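PDB 5OYN: D-xylonate dehydratase from Caulobacter crescentus, which catalyses the dehydration of D-xylonate to 2-dehydro-3-deoxy-D-arabinonate, and of D-gluconate with similar efficiency, using a [2Fe-2S] cluster and a magnesium ion. Local coordinates for residues A[207-210]-A[215-218]; A[21-26]-A[34-39]; A[438-443]-A[475-480]; A[570-575]-A[582-587]; A[318-323]-A[383-388]. One frame throughout, in Å; residues are numbered along the deposited sequence.

Contact 1 of 5, residues A[207-210]-A[215-218]; sequences AGHC and TAST. With FES (Fe2/s2 (inorganic) cluster), chain F.
The [2Fe-2S] site of this IlvD/Edd dehydratase is built in part here, where the loop carrying His209 and Cys210 folds back on the first turn of helix 215-225 at Ala216 and Ser217. Cys210 supplies a ligand: its SG binds FE2 of the cluster at 2.3 Å, and Cys69 and Cys137 are the other cysteines of the site. The methyl group of Ala216 lies over one face of the His209 imidazole, a CH-pi contact with CB 3.7 Å from the ring centroid and displaced toward the ND1 rim. The same methyl and CB of His209 both approach the bridging sulfide S2, at 3.8 Å for Ala216 CB, so both side chains line the cluster at S2. His209 ND1 helps fix the ring rotation by donating to the carbonyl O of Cys210 at 2.7 Å, bent to 136° and tilted out of the ring plane. Ser217 OG reaches the ring's edge, 3.2 Å from His209 CE1, while its hydrogen-bond partner is Thr212 O in the intervening loop. A water accepts from Ser217 N at 2.8 Å and donates weakly to Cys210 O, joining the two backbones. The loop follows helix 193-202, and His209 bonds through its backbone to Gly161 and Met163, just beyond strand 155-159; Arg39 of the second subunit packs on Cys210, while Thr215 and Ala216, on the helix's first turn, touch Asp138 after strand 130-135.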
# COMPACT_ATOMS: atom_id res chain seq x y z
N ALA A 207 0.68 -17.22 -3.28
CA ALA A 207 -0.24 -16.84 -2.22
C ALA A 207 -1.50 -17.72 -2.25
O ALA A 207 -1.88 -18.29 -3.28
CB ALA A 207 -0.60 -15.36 -2.37
N GLY A 208 -2.16 -17.83 -1.10
CA GLY A 208 -3.35 -18.64 -0.95
C GLY A 208 -3.20 -19.65 0.17
O GLY A 208 -2.17 -19.74 0.84
N HIS A 209 -4.26 -20.44 0.35
CA HIS A 209 -4.28 -21.44 1.42
C HIS A 209 -3.88 -22.81 0.86
O HIS A 209 -3.51 -22.94 -0.31
CB HIS A 209 -5.64 -21.46 2.13
CG HIS A 209 -6.79 -21.92 1.28
ND1 HIS A 209 -6.91 -23.22 0.81
CD2 HIS A 209 -7.91 -21.27 0.87
CE1 HIS A 209 -8.02 -23.33 0.11
NE2 HIS A 209 -8.65 -22.17 0.14
N CYS A 210 -3.91 -23.83 1.72
CA CYS A 210 -3.50 -25.17 1.30
C CYS A 210 -4.27 -25.58 0.05
O CYS A 210 -5.47 -25.35 -0.06
CB CYS A 210 -3.74 -26.17 2.44
SG CYS A 210 -2.61 -25.89 3.84
N THR A 215 -8.76 -28.63 5.32
CA THR A 215 -9.78 -27.93 6.09
C THR A 215 -10.15 -26.61 5.44
O THR A 215 -11.33 -26.23 5.42
CB THR A 215 -9.31 -27.68 7.52
OG1 THR A 215 -8.71 -28.87 8.04
CG2 THR A 215 -10.47 -27.26 8.40
N ALA A 216 -9.15 -25.90 4.88
CA ALA A 216 -9.40 -24.58 4.30
C ALA A 216 -10.25 -24.68 3.05
O ALA A 216 -11.25 -23.96 2.90
CB ALA A 216 -8.07 -23.88 3.99
N SER A 217 -9.89 -25.57 2.13
CA SER A 217 -10.75 -25.73 0.96
C SER A 217 -12.12 -26.28 1.36
O SER A 217 -13.14 -25.88 0.79
CB SER A 217 -10.08 -26.63 -0.07
OG SER A 217 -8.69 -26.42 -0.07
N THR A 218 -12.16 -27.17 2.36
CA THR A 218 -13.45 -27.71 2.82
C THR A 218 -14.32 -26.62 3.42
O THR A 218 -15.46 -26.41 2.99
CB THR A 218 -13.23 -28.83 3.83
OG1 THR A 218 -12.42 -29.87 3.25
CG2 THR A 218 -14.56 -29.41 4.27
FE1 FES F . -3.39 -21.94 6.45
FE2 FES F . -3.18 -24.93 5.88
S1 FES F . -1.81 -23.44 6.76
S2 FES F . -4.47 -23.32 5.11
O HOH W 1 -7.40 -26.90 2.17

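Contact 2 of 5, residues A[21-26]-A[34-39]; sequences RDWFDN and ALYLER. With FES (Fe2/s2 (inorganic) cluster), chain H.
Trp23 and Tyr36 both carry CG beside the backbone N and anti to the carbonyl carbon (chi1 -82° and -70°), and these torsions let the indole edge meet the phenol face. Trp23 CD1 sits over the centre of the Tyr36 ring, 3.4 Å above its plane. The pair is edge-to-face, with the five-membered ring and the phenol 4.4 Å apart between centroids and their planes inclined at 51°. Tyr36 is also met at its edge, in plane, by the carbonyl O of Trp23, 3.2 Å from CD2. These residues belong to two short consecutive helices, 21-24 and 30-39, packed against each other in the N-terminal part of the chain. One residue on in each helix, Leu37 CD1 packs against Phe24 CD1 at 3.5 Å, and the edge of the Phe24 ring points at the carbonyl O of Tyr36, 3.7 Å from CE1. An alanine in place of Tyr36, lacking ring and hydroxyl, would probably leave the Trp23 edge without its aromatic face, and Asn599 and His598 without their hydrogen-bond partner. This pair of helices lies against the second subunit: Trp23 NE1 donates to Cys103 O there, and Arg105 of that subunit makes a cation-pi contact with the indole. Farther along helix 30-39, the Arg39 guanidinium turns one face to sulfide S1 of the second subunit's [2Fe-2S] cluster, where it packs on Cys210 of that subunit.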
# COMPACT_ATOMS: atom_id res chain seq x y z
N ARG A 21 -26.48 4.88 12.23
CA ARG A 21 -27.12 6.16 12.51
C ARG A 21 -27.27 6.43 14.00
O ARG A 21 -27.39 7.59 14.38
CB ARG A 21 -28.49 6.23 11.83
CG ARG A 21 -28.45 6.07 10.31
CD ARG A 21 -27.69 7.23 9.64
NE ARG A 21 -26.47 6.79 8.96
CZ ARG A 21 -25.60 7.61 8.37
NH1 ARG A 21 -25.82 8.92 8.36
NH2 ARG A 21 -24.51 7.13 7.76
N ASP A 22 -27.23 5.41 14.85
CA ASP A 22 -27.29 5.70 16.27
C ASP A 22 -26.01 6.34 16.79
O ASP A 22 -26.01 6.92 17.89
CB ASP A 22 -27.61 4.45 17.08
CG ASP A 22 -27.92 4.77 18.54
OD1 ASP A 22 -28.98 5.39 18.81
OD2 ASP A 22 -27.08 4.43 19.40
N TRP A 23 -24.91 6.25 16.04
CA TRP A 23 -23.69 6.96 16.38
C TRP A 23 -23.64 8.32 15.70
O TRP A 23 -23.33 9.34 16.34
CB TRP A 23 -22.45 6.16 15.96
CG TRP A 23 -21.99 5.07 16.88
CD1 TRP A 23 -20.91 5.11 17.70
CD2 TRP A 23 -22.55 3.76 17.00
NE1 TRP A 23 -20.77 3.91 18.36
CE2 TRP A 23 -21.77 3.07 17.95
CE3 TRP A 23 -23.64 3.11 16.41
CZ2 TRP A 23 -22.04 1.75 18.32
CZ3 TRP A 23 -23.91 1.79 16.79
CH2 TRP A 23 -23.11 1.13 17.73
N PHE A 24 -23.96 8.36 14.41
CA PHE A 24 -23.68 9.49 13.55
C PHE A 24 -24.87 10.43 13.37
O PHE A 24 -24.68 11.54 12.84
CB PHE A 24 -23.20 9.00 12.18
CG PHE A 24 -21.92 8.20 12.24
CD1 PHE A 24 -20.98 8.43 13.23
CD2 PHE A 24 -21.66 7.21 11.29
CE1 PHE A 24 -19.81 7.70 13.29
CE2 PHE A 24 -20.48 6.47 11.34
CZ PHE A 24 -19.56 6.71 12.34
N ASP A 25 -26.06 10.03 13.78
CA ASP A 25 -27.23 10.90 13.72
C ASP A 25 -28.17 10.56 14.89
O ASP A 25 -29.37 10.33 14.71
CB ASP A 25 -27.94 10.78 12.37
CG ASP A 25 -29.09 11.75 12.22
OD1 ASP A 25 -28.88 12.97 12.43
OD2 ASP A 25 -30.20 11.30 11.90
N ASN A 26 -27.62 10.55 16.10
CA ASN A 26 -28.40 10.18 17.27
C ASN A 26 -29.39 11.29 17.61
O ASN A 26 -28.99 12.46 17.73
CB ASN A 26 -27.49 9.90 18.47
CG ASN A 26 -28.24 9.32 19.64
OD1 ASN A 26 -28.37 9.96 20.68
ND2 ASN A 26 -28.74 8.10 19.48
N ALA A 34 -21.46 14.33 17.69
CA ALA A 34 -20.21 15.02 17.38
C ALA A 34 -18.99 14.27 17.91
O ALA A 34 -17.96 14.18 17.23
CB ALA A 34 -20.24 16.45 17.93
N LEU A 35 -19.09 13.71 19.12
CA LEU A 35 -18.00 12.90 19.66
C LEU A 35 -17.68 11.70 18.76
O LEU A 35 -16.53 11.25 18.70
CB LEU A 35 -18.36 12.45 21.08
CG LEU A 35 -17.42 11.69 22.01
CD1 LEU A 35 -17.34 10.20 21.68
CD2 LEU A 35 -16.03 12.32 22.01
N TYR A 36 -18.68 11.18 18.05
CA TYR A 36 -18.53 9.98 17.23
C TYR A 36 -18.05 10.27 15.81
O TYR A 36 -17.24 9.51 15.29
CB TYR A 36 -19.86 9.22 17.19
CG TYR A 36 -20.26 8.56 18.50
CD1 TYR A 36 -19.30 8.10 19.40
CD2 TYR A 36 -21.61 8.40 18.83
CE1 TYR A 36 -19.68 7.50 20.60
CE2 TYR A 36 -21.99 7.79 20.02
CZ TYR A 36 -21.02 7.35 20.90
OH TYR A 36 -21.41 6.76 22.08
N LEU A 37 -18.55 11.34 15.16
CA LEU A 37 -18.06 11.69 13.82
C LEU A 37 -16.62 12.16 13.84
O LEU A 37 -15.92 12.05 12.82
CB LEU A 37 -18.83 12.84 13.17
CG LEU A 37 -20.28 12.93 12.70
CD1 LEU A 37 -20.62 11.68 11.86
CD2 LEU A 37 -21.21 13.21 13.87
N GLU A 38 -16.18 12.74 14.94
CA GLU A 38 -15.02 13.62 14.90
C GLU A 38 -13.77 12.89 14.42
O GLU A 38 -13.12 13.30 13.45
CB GLU A 38 -14.84 14.26 16.27
CG GLU A 38 -13.52 14.90 16.49
CD GLU A 38 -12.66 14.11 17.44
OE1 GLU A 38 -13.23 13.28 18.20
OE2 GLU A 38 -11.43 14.33 17.45
N ARG A 39 -13.42 11.77 15.07
CA ARG A 39 -12.14 11.14 14.77
C ARG A 39 -12.19 10.30 13.50
O ARG A 39 -11.17 10.20 12.80
CB ARG A 39 -11.68 10.29 15.94
CG ARG A 39 -10.18 10.11 15.98
CD ARG A 39 -9.50 11.42 16.28
NE ARG A 39 -10.08 11.99 17.50
CZ ARG A 39 -9.51 11.93 18.70
NH1 ARG A 39 -8.34 11.32 18.85
NH2 ARG A 39 -10.11 12.48 19.75
FE1 FES H . -8.25 7.47 20.42
FE2 FES H . -8.69 9.96 22.24
S1 FES H . -9.98 8.75 20.91
S2 FES H . -6.95 8.73 21.66

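Contact 3 of 5, residues A[438-443]-A[475-480]; sequences DDYHKR and NMQPPD
The CB of Tyr440 is directed toward the loop 475-480, and Met476 lies over one face of its ring, the two side chains running past each other in opposite directions. Met476 CG is the atom over the face, 3.7 Å from the centroid and 27° off the ring normal, displaced toward CE2, from which it stands 3.4 Å. Its sulfur follows obliquely, SD lying 4.3 Å from the centroid of the Tyr440 ring in a Met-aromatic contact. The ring gets there because Tyr440 CG stands anti to the backbone N (chi1 164°), extending the phenol away from its helix. At the far end the hydroxyl donates to the carbonyl O of Gln477 at 2.6 Å; that oxygen lies in the plane of the ring at its edge, while the hydroxyl is tilted 16° from the carbonyl plane. Helix 436-443 directly follows strand 426-435 of the mixed sheet in the C-terminal half, and this contact ties it to the loop leading into helix 480-484. A phenylalanine in place of Tyr440 has no hydroxyl and would probably leave Gln477 O without this hydrogen bond. Gln477 CG touches the same hydroxyl at 3.3 Å, so its aliphatic part borders the phenol oxygen as well. Phe434 meets the Tyr440 ring edge-to-face and also touches Met476, whose side chain reaches Leu457 and Ile459 on strand 455-460.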
# COMPACT_ATOMS: atom_id res chain seq x y z
N ASP A 438 4.55 -36.24 21.59
CA ASP A 438 5.93 -36.50 21.96
C ASP A 438 6.12 -37.96 22.32
O ASP A 438 7.05 -38.62 21.84
CB ASP A 438 6.35 -35.60 23.12
CG ASP A 438 7.81 -35.78 23.52
OD1 ASP A 438 8.68 -35.94 22.62
OD2 ASP A 438 8.09 -35.76 24.74
N ASP A 439 5.20 -38.50 23.13
CA ASP A 439 5.21 -39.91 23.51
C ASP A 439 5.32 -40.81 22.28
O ASP A 439 6.19 -41.69 22.21
CB ASP A 439 3.95 -40.21 24.32
CG ASP A 439 4.01 -41.55 25.06
OD1 ASP A 439 5.11 -41.94 25.53
OD2 ASP A 439 2.95 -42.20 25.17
N TYR A 440 4.45 -40.59 21.29
CA TYR A 440 4.47 -41.41 20.08
C TYR A 440 5.86 -41.41 19.43
O TYR A 440 6.40 -42.47 19.11
CB TYR A 440 3.42 -40.91 19.09
CG TYR A 440 3.60 -41.40 17.67
CD1 TYR A 440 4.38 -40.69 16.75
CD2 TYR A 440 2.99 -42.55 17.23
CE1 TYR A 440 4.55 -41.14 15.45
CE2 TYR A 440 3.16 -43.01 15.93
CZ TYR A 440 3.94 -42.30 15.04
OH TYR A 440 4.10 -42.76 13.75
N HIS A 441 6.45 -40.22 19.25
CA HIS A 441 7.71 -40.11 18.53
C HIS A 441 8.84 -40.80 19.28
O HIS A 441 9.77 -41.33 18.65
CB HIS A 441 8.06 -38.64 18.27
CG HIS A 441 7.30 -38.05 17.12
ND1 HIS A 441 7.48 -38.47 15.82
CD2 HIS A 441 6.31 -37.13 17.09
CE1 HIS A 441 6.65 -37.80 15.03
NE2 HIS A 441 5.93 -36.98 15.77
N LYS A 442 8.78 -40.84 20.60
CA LYS A 442 9.88 -41.41 21.36
C LYS A 442 9.85 -42.93 21.40
O LYS A 442 10.91 -43.56 21.44
CB LYS A 442 9.90 -40.80 22.75
CG LYS A 442 10.45 -39.34 22.78
CD LYS A 442 11.81 -39.17 22.02
CE LYS A 442 11.71 -38.70 20.54
NZ LYS A 442 13.02 -38.89 19.83
N ARG A 443 8.66 -43.55 21.35
CA ARG A 443 8.55 -44.99 21.53
C ARG A 443 8.12 -45.77 20.28
O ARG A 443 8.17 -47.00 20.30
CB ARG A 443 7.57 -45.31 22.67
CG ARG A 443 7.90 -44.67 24.03
CD ARG A 443 6.71 -44.72 24.99
NE ARG A 443 5.98 -45.99 24.82
CZ ARG A 443 4.66 -46.15 25.00
NH1 ARG A 443 3.89 -45.13 25.36
NH2 ARG A 443 4.13 -47.35 24.82
N ASN A 475 -2.94 -38.73 12.63
CA ASN A 475 -2.43 -39.45 11.46
C ASN A 475 -1.04 -40.04 11.74
O ASN A 475 -0.07 -39.73 11.04
CB ASN A 475 -2.42 -38.54 10.21
CG ASN A 475 -1.69 -37.21 10.43
OD1 ASN A 475 -1.89 -36.53 11.43
ND2 ASN A 475 -0.87 -36.83 9.46
N MET A 476 -0.96 -40.93 12.74
CA MET A 476 0.28 -41.61 13.10
C MET A 476 0.69 -42.60 12.02
O MET A 476 -0.16 -43.26 11.40
CB MET A 476 0.12 -42.34 14.43
CG MET A 476 0.12 -41.44 15.65
SD MET A 476 -0.48 -42.24 17.16
CE MET A 476 -2.22 -42.39 16.75
N GLN A 477 2.01 -42.73 11.80
CA GLN A 477 2.49 -43.64 10.76
C GLN A 477 3.08 -44.92 11.36
O GLN A 477 3.51 -44.92 12.52
CB GLN A 477 3.53 -42.95 9.87
CG GLN A 477 4.87 -42.66 10.52
CD GLN A 477 5.92 -42.22 9.51
OE1 GLN A 477 5.60 -41.57 8.50
NE2 GLN A 477 7.18 -42.57 9.75
N PRO A 478 3.10 -46.02 10.60
CA PRO A 478 3.69 -47.27 11.09
C PRO A 478 5.13 -47.07 11.53
O PRO A 478 5.80 -46.11 11.10
CB PRO A 478 3.62 -48.19 9.87
CG PRO A 478 2.51 -47.67 9.05
CD PRO A 478 2.50 -46.19 9.26
N PRO A 479 5.65 -47.95 12.38
CA PRO A 479 7.09 -47.92 12.70
C PRO A 479 7.92 -48.21 11.46
O PRO A 479 7.43 -48.69 10.44
CB PRO A 479 7.25 -49.02 13.75
CG PRO A 479 5.86 -49.26 14.29
CD PRO A 479 4.92 -48.96 13.16
N ASP A 480 9.22 -47.89 11.56
CA ASP A 480 10.07 -47.92 10.37
C ASP A 480 10.15 -49.32 9.79
O ASP A 480 10.04 -49.51 8.57
CB ASP A 480 11.47 -47.40 10.70
CG ASP A 480 11.46 -45.97 11.24
OD1 ASP A 480 10.37 -45.36 11.35
OD2 ASP A 480 12.56 -45.47 11.57

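Contact 4 of 5, residues A[570-575]-A[582-587]; sequences RAHASQ and LEFAVK
His572, the last residue of helix 564-572, meets the Phe584 ring with its imidazole and Glu583 N with its carbonyl O, so the contact closes the loop between that helix and the short, weakly bonded helix 583-586 near the C terminus. The backbone bond from Glu583 N to His572 O is 2.9 Å long and nearly straight (175°), within a single beta bridge that pairs Ala573 with Leu582. Leu582 reaches back with CD2 to His572 CB, 3.9 Å away, and elsewhere its side chain touches Asn113 and Leu117 of helix 109-125. The two rings form an offset edge-to-face pair: the edge of Phe584 is directed at the imidazole face, with centroids 5.1 Å apart and planes at 73°. The touching atoms are Phe584 CD1 and His572 ND1, 3.4 Å apart. Phe584 has CG between its backbone N and carbonyl carbon (chi1 82°), which swings the ring back toward the histidine; Ala585 CB lies over one of its faces, and Ile568 of the second subunit packs on it too. The Glu583 carboxylate has two neighbours: OE2 forms a salt bridge with Arg298, and OE1 rests 3.4 Å from Ser574 CB.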
# COMPACT_ATOMS: atom_id res chain seq x y z
N ARG A 570 -9.70 -23.96 28.65
CA ARG A 570 -9.93 -25.20 29.38
C ARG A 570 -11.17 -25.11 30.26
O ARG A 570 -11.84 -26.12 30.50
CB ARG A 570 -8.69 -25.56 30.19
CG ARG A 570 -7.78 -26.54 29.48
CD ARG A 570 -6.49 -26.75 30.23
NE ARG A 570 -5.81 -27.95 29.76
CZ ARG A 570 -4.58 -28.30 30.12
NH1 ARG A 570 -3.89 -27.53 30.97
NH2 ARG A 570 -4.03 -29.41 29.64
N ALA A 571 -11.52 -23.90 30.71
CA ALA A 571 -12.68 -23.75 31.58
C ALA A 571 -14.00 -23.88 30.81
O ALA A 571 -14.91 -24.58 31.27
CB ALA A 571 -12.61 -22.41 32.31
N HIS A 572 -14.13 -23.23 29.65
CA HIS A 572 -15.43 -23.12 28.99
C HIS A 572 -15.56 -23.91 27.69
O HIS A 572 -16.65 -23.95 27.11
CB HIS A 572 -15.74 -21.65 28.71
CG HIS A 572 -15.70 -20.77 29.92
ND1 HIS A 572 -16.84 -20.40 30.61
CD2 HIS A 572 -14.66 -20.18 30.56
CE1 HIS A 572 -16.50 -19.62 31.62
NE2 HIS A 572 -15.19 -19.47 31.62
N ALA A 573 -14.50 -24.55 27.20
CA ALA A 573 -14.57 -25.26 25.93
C ALA A 573 -15.32 -26.59 26.08
O ALA A 573 -15.03 -27.38 26.99
CB ALA A 573 -13.18 -25.51 25.36
N SER A 574 -16.25 -26.84 25.16
CA SER A 574 -16.96 -28.10 25.04
C SER A 574 -16.07 -29.15 24.38
O SER A 574 -14.90 -28.91 24.07
CB SER A 574 -18.24 -27.91 24.24
OG SER A 574 -18.03 -28.19 22.86
N GLN A 575 -16.62 -30.32 24.14
CA GLN A 575 -15.90 -31.31 23.35
C GLN A 575 -16.29 -31.18 21.88
O GLN A 575 -17.30 -30.56 21.53
CB GLN A 575 -16.19 -32.73 23.85
CG GLN A 575 -15.78 -32.97 25.28
CD GLN A 575 -14.31 -33.31 25.41
OE1 GLN A 575 -13.87 -34.39 24.99
NE2 GLN A 575 -13.53 -32.38 25.96
N LEU A 582 -17.13 -22.38 23.09
CA LEU A 582 -17.31 -21.77 24.40
C LEU A 582 -18.77 -21.99 24.80
O LEU A 582 -19.67 -21.33 24.29
CB LEU A 582 -16.97 -20.29 24.36
CG LEU A 582 -15.49 -20.02 24.10
CD1 LEU A 582 -15.17 -18.53 24.25
CD2 LEU A 582 -14.66 -20.87 25.04
N GLU A 583 -18.98 -22.94 25.72
CA GLU A 583 -20.33 -23.44 25.98
C GLU A 583 -21.25 -22.34 26.52
O GLU A 583 -22.43 -22.26 26.14
CB GLU A 583 -20.25 -24.62 26.95
CG GLU A 583 -21.56 -25.35 27.12
CD GLU A 583 -21.82 -26.37 26.03
OE1 GLU A 583 -21.14 -27.42 26.01
OE2 GLU A 583 -22.71 -26.13 25.19
N PHE A 584 -20.72 -21.45 27.36
CA PHE A 584 -21.52 -20.33 27.83
C PHE A 584 -21.96 -19.42 26.68
O PHE A 584 -22.98 -18.73 26.79
CB PHE A 584 -20.74 -19.51 28.85
CG PHE A 584 -19.78 -18.54 28.23
CD1 PHE A 584 -18.46 -18.91 27.99
CD2 PHE A 584 -20.18 -17.26 27.89
CE1 PHE A 584 -17.57 -18.03 27.42
CE2 PHE A 584 -19.29 -16.36 27.31
CZ PHE A 584 -17.98 -16.75 27.07
N ALA A 585 -21.20 -19.39 25.58
CA ALA A 585 -21.38 -18.36 24.57
C ALA A 585 -22.53 -18.65 23.62
O ALA A 585 -23.11 -17.71 23.05
CB ALA A 585 -20.09 -18.17 23.77
N VAL A 586 -22.88 -19.93 23.43
CA VAL A 586 -23.96 -20.29 22.51
C VAL A 586 -25.26 -19.62 22.92
O VAL A 586 -26.08 -19.25 22.06
CB VAL A 586 -24.11 -21.82 22.48
CG1 VAL A 586 -25.09 -22.24 21.40
CG2 VAL A 586 -22.76 -22.48 22.28
N LYS A 587 -25.48 -19.48 24.23
CA LYS A 587 -26.64 -18.79 24.78
C LYS A 587 -26.92 -17.45 24.07
O LYS A 587 -28.08 -17.15 23.77
CB LYS A 587 -26.40 -18.61 26.28
CG LYS A 587 -27.33 -17.70 27.03
CD LYS A 587 -26.63 -17.19 28.29
CE LYS A 587 -25.60 -18.18 28.84
NZ LYS A 587 -24.52 -17.50 29.61

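Contact 5 of 5, residues A[318-323]-A[383-388]; sequences IVNMQP and EPLAEK
Leu385 reaches with its side chain across to Val319 and Asn320, where two loops without regular structure meet, one from each of the N-terminal and C-terminal family regions of the dehydratase. Its CB points toward the opposite loop, and the chain runs on through CG to CD1, the atom that makes the contact. CD1 lies 3.7 Å from the carbonyl O of Val319 and equally near CA of Asn320, where the backbone bends in an inverse gamma turn centred on Asn320. The two side chains meet at about a right angle, CD1 of Leu385 coming within 3.9 Å of both CB and OD1 of Asn320. The amide of Asn320 has its bonds elsewhere: ND2 donates to Glu376 O, and OD1 weakly accepts from Lys326 N. The Leu385 side chain also touches Phe379. One residue earlier, the Pro384 ring meets Ile318, CB to CG2 at 4.0 Å.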
# COMPACT_ATOMS: atom_id res chain seq x y z
N ILE A 318 -16.81 -37.66 -5.33
CA ILE A 318 -16.84 -37.26 -6.73
C ILE A 318 -15.76 -36.26 -7.14
O ILE A 318 -15.58 -36.05 -8.34
CB ILE A 318 -18.23 -36.73 -7.15
CG1 ILE A 318 -18.75 -35.70 -6.16
CG2 ILE A 318 -19.20 -37.89 -7.31
CD1 ILE A 318 -19.96 -34.96 -6.70
N VAL A 319 -15.01 -35.66 -6.22
CA VAL A 319 -13.96 -34.72 -6.62
C VAL A 319 -12.61 -35.42 -6.53
O VAL A 319 -12.27 -36.03 -5.51
CB VAL A 319 -13.98 -33.42 -5.80
CG1 VAL A 319 -15.40 -32.91 -5.63
CG2 VAL A 319 -13.28 -33.56 -4.45
N ASN A 320 -11.84 -35.34 -7.62
CA ASN A 320 -10.61 -36.11 -7.78
C ASN A 320 -9.41 -35.29 -7.31
O ASN A 320 -8.52 -34.94 -8.06
CB ASN A 320 -10.46 -36.55 -9.23
CG ASN A 320 -9.41 -37.61 -9.39
OD1 ASN A 320 -8.86 -38.11 -8.40
ND2 ASN A 320 -9.09 -37.95 -10.64
N MET A 321 -9.39 -35.05 -6.00
CA MET A 321 -8.47 -34.11 -5.38
C MET A 321 -7.77 -34.75 -4.18
O MET A 321 -8.42 -35.37 -3.33
CB MET A 321 -9.25 -32.87 -4.93
CG MET A 321 -8.52 -31.56 -5.09
SD MET A 321 -9.59 -30.18 -4.68
CE MET A 321 -8.51 -29.25 -3.58
N GLN A 322 -6.45 -34.57 -4.10
CA GLN A 322 -5.67 -34.93 -2.92
C GLN A 322 -6.32 -34.35 -1.66
O GLN A 322 -6.85 -33.23 -1.70
CB GLN A 322 -4.24 -34.42 -3.06
CG GLN A 322 -3.32 -35.44 -3.70
CD GLN A 322 -2.00 -34.87 -4.17
OE1 GLN A 322 -1.11 -34.56 -3.37
NE2 GLN A 322 -1.85 -34.74 -5.49
N PRO A 323 -6.30 -35.06 -0.52
CA PRO A 323 -5.68 -36.37 -0.25
C PRO A 323 -6.47 -37.58 -0.74
O PRO A 323 -5.86 -38.62 -0.95
CB PRO A 323 -5.58 -36.39 1.28
CG PRO A 323 -6.69 -35.55 1.73
CD PRO A 323 -6.86 -34.46 0.70
N GLU A 383 -21.35 -42.94 -11.57
CA GLU A 383 -20.06 -43.59 -11.81
C GLU A 383 -18.98 -42.80 -11.08
O GLU A 383 -18.17 -42.10 -11.71
CB GLU A 383 -19.75 -43.71 -13.30
CG GLU A 383 -20.85 -44.33 -14.20
CD GLU A 383 -21.52 -45.58 -13.61
OE1 GLU A 383 -22.70 -45.48 -13.17
OE2 GLU A 383 -20.87 -46.66 -13.56
N PRO A 384 -18.94 -42.87 -9.74
CA PRO A 384 -18.04 -42.01 -8.98
C PRO A 384 -16.68 -42.63 -8.75
O PRO A 384 -16.30 -43.60 -9.41
CB PRO A 384 -18.79 -41.83 -7.66
CG PRO A 384 -19.43 -43.16 -7.46
CD PRO A 384 -19.76 -43.70 -8.84
N LEU A 385 -15.93 -42.08 -7.81
CA LEU A 385 -14.57 -42.52 -7.54
C LEU A 385 -14.52 -43.61 -6.50
O LEU A 385 -13.62 -44.46 -6.54
CB LEU A 385 -13.72 -41.35 -7.03
CG LEU A 385 -12.93 -40.51 -8.02
CD1 LEU A 385 -12.41 -39.33 -7.24
CD2 LEU A 385 -11.78 -41.32 -8.60
N ALA A 386 -15.45 -43.57 -5.56
CA ALA A 386 -15.55 -44.45 -4.41
C ALA A 386 -16.93 -44.25 -3.82
O ALA A 386 -17.43 -43.12 -3.80
CB ALA A 386 -14.48 -44.15 -3.36
N GLU A 387 -17.54 -45.34 -3.36
CA GLU A 387 -18.83 -45.20 -2.70
C GLU A 387 -18.62 -45.03 -1.20
O GLU A 387 -17.50 -45.11 -0.69
CB GLU A 387 -19.72 -46.39 -3.03
CG GLU A 387 -20.25 -46.34 -4.45
CD GLU A 387 -20.74 -47.69 -4.95
OE1 GLU A 387 -21.32 -48.46 -4.14
OE2 GLU A 387 -20.52 -47.99 -6.16
N LYS A 388 -19.72 -44.74 -0.50
CA LYS A 388 -19.74 -44.55 0.96
C LYS A 388 -18.57 -43.70 1.42
O LYS A 388 -17.68 -44.15 2.15
CB LYS A 388 -19.76 -45.90 1.68
CG LYS A 388 -20.93 -46.81 1.32
CD LYS A 388 -21.29 -47.76 2.46
CE LYS A 388 -20.21 -48.81 2.68
NZ LYS A 388 -20.76 -50.21 2.73

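Overall arrangement
From the N terminus, contact 2 comes first and closes a short turn between helices 21-24 and 30-39. Contact 1 follows, closing the loop into helix 215-225 at the cluster. Contact 5 closes a much longer excursion of 59 residues and joins the N-terminal and C-terminal parts of the dehydratase. Contact 3 spans 31 residues and ties helix 436-443 to the loop before helix 480-484; contact 4 closes a six-residue loop, tying helix 564-572 to helix 583-586. All five are in series; none nests or crosses. Contacts 1, 2 and 4 touch the second subunit, Arg39 of contact 2 packing on Cys210 of that subunit. Contacts 1 and 5 have nearest atoms about 5 Å apart.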